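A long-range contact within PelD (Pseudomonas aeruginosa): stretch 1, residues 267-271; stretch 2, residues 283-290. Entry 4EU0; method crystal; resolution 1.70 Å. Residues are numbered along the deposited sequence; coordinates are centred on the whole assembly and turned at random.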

# COMPACT_ATOMS: atom_id res chain seq x y z
N ILE A 267 -24.01 6.58 -0.33
CA ILE A 267 -22.79 5.91 0.15
C ILE A 267 -22.83 4.41 -0.16
O ILE A 267 -23.80 3.74 0.16
CB ILE A 267 -22.61 6.07 1.69
CG1 ILE A 267 -22.62 7.55 2.09
CG2 ILE A 267 -21.32 5.38 2.17
CD1 ILE A 267 -23.03 7.76 3.56
N ARG A 268 -21.76 3.92 -0.77
CA ARG A 268 -21.61 2.50 -1.05
C ARG A 268 -20.27 2.09 -0.49
O ARG A 268 -19.28 2.78 -0.69
CB ARG A 268 -21.67 2.25 -2.56
CG ARG A 268 -22.99 2.61 -3.24
CD ARG A 268 -22.74 3.15 -4.67
NE ARG A 268 -23.96 3.58 -5.39
CZ ARG A 268 -24.98 2.77 -5.65
NH1 ARG A 268 -24.95 1.52 -5.23
NH2 ARG A 268 -26.05 3.21 -6.30
N GLN A 269 -20.24 0.99 0.23
CA GLN A 269 -19.04 0.54 0.93
C GLN A 269 -18.69 -0.87 0.51
O GLN A 269 -19.58 -1.71 0.33
CB GLN A 269 -19.28 0.61 2.44
CG GLN A 269 -18.09 0.28 3.32
CD GLN A 269 -18.41 0.38 4.82
OE1 GLN A 269 -19.40 0.98 5.23
NE2 GLN A 269 -17.55 -0.21 5.63
N TYR A 270 -17.40 -1.13 0.34
CA TYR A 270 -16.90 -2.46 0.02
C TYR A 270 -15.73 -2.78 0.95
O TYR A 270 -14.69 -2.13 0.88
CB TYR A 270 -16.47 -2.53 -1.45
CG TYR A 270 -15.98 -3.89 -1.89
CD1 TYR A 270 -16.85 -4.81 -2.46
CD2 TYR A 270 -14.64 -4.24 -1.75
CE1 TYR A 270 -16.40 -6.05 -2.87
CE2 TYR A 270 -14.17 -5.48 -2.16
CZ TYR A 270 -15.06 -6.38 -2.71
OH TYR A 270 -14.62 -7.62 -3.12
N GLU A 271 -15.90 -3.79 1.81
CA GLU A 271 -14.81 -4.20 2.70
C GLU A 271 -13.98 -5.26 2.02
O GLU A 271 -14.50 -6.30 1.60
CB GLU A 271 -15.35 -4.72 4.03
CG GLU A 271 -15.83 -3.64 5.00
CD GLU A 271 -16.02 -4.17 6.42
OE1 GLU A 271 -15.57 -5.30 6.69
OE2 GLU A 271 -16.59 -3.45 7.26
N HIS A 283 -18.46 -6.40 -9.44
CA HIS A 283 -19.87 -6.07 -9.26
C HIS A 283 -20.05 -4.72 -8.57
O HIS A 283 -20.89 -3.92 -8.97
CB HIS A 283 -20.60 -7.17 -8.47
CG HIS A 283 -22.02 -6.83 -8.16
ND1 HIS A 283 -23.03 -6.92 -9.09
CD2 HIS A 283 -22.60 -6.40 -7.01
CE1 HIS A 283 -24.17 -6.54 -8.54
NE2 HIS A 283 -23.94 -6.22 -7.28
N PHE A 284 -19.23 -4.48 -7.56
CA PHE A 284 -19.29 -3.25 -6.79
C PHE A 284 -18.97 -2.04 -7.67
O PHE A 284 -19.75 -1.09 -7.74
CB PHE A 284 -18.35 -3.33 -5.59
CG PHE A 284 -18.28 -2.05 -4.79
CD1 PHE A 284 -19.32 -1.68 -3.95
CD2 PHE A 284 -17.16 -1.22 -4.88
CE1 PHE A 284 -19.24 -0.49 -3.21
CE2 PHE A 284 -17.08 -0.03 -4.14
CZ PHE A 284 -18.12 0.33 -3.30
N LEU A 285 -17.83 -2.08 -8.35
CA LEU A 285 -17.39 -0.91 -9.11
C LEU A 285 -18.06 -0.75 -10.47
O LEU A 285 -18.43 0.36 -10.84
CB LEU A 285 -15.86 -0.88 -9.26
CG LEU A 285 -15.05 -0.70 -7.97
CD1 LEU A 285 -13.56 -0.87 -8.28
CD2 LEU A 285 -15.31 0.64 -7.30
N PHE A 286 -18.23 -1.86 -11.21
CA PHE A 286 -18.70 -1.79 -12.61
C PHE A 286 -20.21 -1.89 -12.81
O PHE A 286 -20.73 -1.58 -13.90
CB PHE A 286 -18.00 -2.83 -13.49
CG PHE A 286 -16.51 -2.66 -13.57
CD1 PHE A 286 -15.91 -1.44 -13.30
CD2 PHE A 286 -15.71 -3.74 -13.95
CE1 PHE A 286 -14.53 -1.29 -13.37
CE2 PHE A 286 -14.33 -3.60 -14.03
CZ PHE A 286 -13.74 -2.37 -13.75
N ASN A 287 -20.92 -2.39 -11.79
CA ASN A 287 -22.37 -2.46 -11.84
C ASN A 287 -22.98 -1.45 -10.87
O ASN A 287 -23.69 -0.53 -11.28
CB ASN A 287 -22.85 -3.88 -11.54
CG ASN A 287 -24.37 -3.99 -11.48
OD1 ASN A 287 -25.00 -3.47 -10.57
ND2 ASN A 287 -24.95 -4.69 -12.45
N GLU A 288 -22.67 -1.61 -9.58
CA GLU A 288 -23.28 -0.77 -8.55
C GLU A 288 -22.90 0.71 -8.67
O GLU A 288 -23.78 1.57 -8.58
CB GLU A 288 -22.94 -1.29 -7.15
CG GLU A 288 -23.43 -2.70 -6.87
CD GLU A 288 -23.19 -3.11 -5.44
OE1 GLU A 288 -22.29 -3.95 -5.20
OE2 GLU A 288 -23.89 -2.59 -4.55
N CYS A 289 -21.62 0.98 -8.88
CA CYS A 289 -21.14 2.36 -9.00
C CYS A 289 -21.21 2.90 -10.42
O CYS A 289 -21.02 4.09 -10.65
CB CYS A 289 -19.71 2.50 -8.46
SG CYS A 289 -19.53 2.11 -6.71
N GLY A 290 -21.46 2.01 -11.38
CA GLY A 290 -21.64 2.39 -12.78
C GLY A 290 -20.36 2.82 -13.46
O GLY A 290 -20.38 3.67 -14.36
O HOH W 1 -26.08 -0.77 -6.01

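A β-strand and a short stretch of helix pack mainly through side chains, with two backbone carbonyls also in contact, a buried phenylalanine at the centre, an arginine reaching across to the end of the helix stretch, and one water joining the arginine to a glutamate. The axes of strand 267-271 and helix 283-288 approach to 9.9 Å and run roughly antiparallel, at 152°; no direct hydrogen bond crosses between the stretches, and the surface buried, both sides summed, is 287 Å².

Strand alternation sets which side chains face the helix: Arg268 and Tyr270 point their CA-to-CB bonds toward the helix, whereas that of Gln269 points away. Phe284, with chi1 t, answers from the helix by laying its ring against the strand. Tyr270 CB sits over one face of this ring, 3.5 Å from the centroid of Phe284 and 4° off the ring normal, an almost ideal CH-pi contact; its closest ring atom is Phe284 CE2, 3.7 Å from Tyr270 CB. The two aromatic rings meet obliquely, centroids 5.3 Å apart and planes at 39°, and the Tyr270 ring also has Phe284 CB obliquely beside it. Phe284 CE1 reaches farther along the strand, to 3.7 Å from Arg268 CB and 3.8 Å from Gln269 O. A flat, apolar side chain suits this buried place because it can touch three successive strand residues without leaving a polar group unsatisfied.

Arg268 combines two roles. Its aliphatic part covers apolar neighbours, with Arg268 CD 3.9 Å from Cys289 SG, while its length carries the guanidinium past Cys289 to Glu288. There Glu288 O lies over one face of the guanidinium, 3.4 Å from Arg268 CZ, leaving the in-plane nitrogens free for other partners: NE and NH2 bond elsewhere in the structure, and NH1 donates to water 1 (Arg268 NH1 to water O, 2.7 Å). The same water donates to Glu288 OE2 (water O to OE2, 3.2 Å). Arg268 NH1 and Glu288 OE2 are themselves 4.3 Å apart, beyond a salt bridge, so their opposite charges are near each other and the water links them.

The helix backbone here includes a wider pi-type turn, with Glu288 N bonded to His283 O at 3.0 Å and Cys289 N to Phe284 O at 3.0 Å. The CA-to-CB bond of Cys289, small and buried, points sideways, and its sulfur still meets the arginine. Gly290 then leaves helical geometry with positive phi, a conformation that favours glycine.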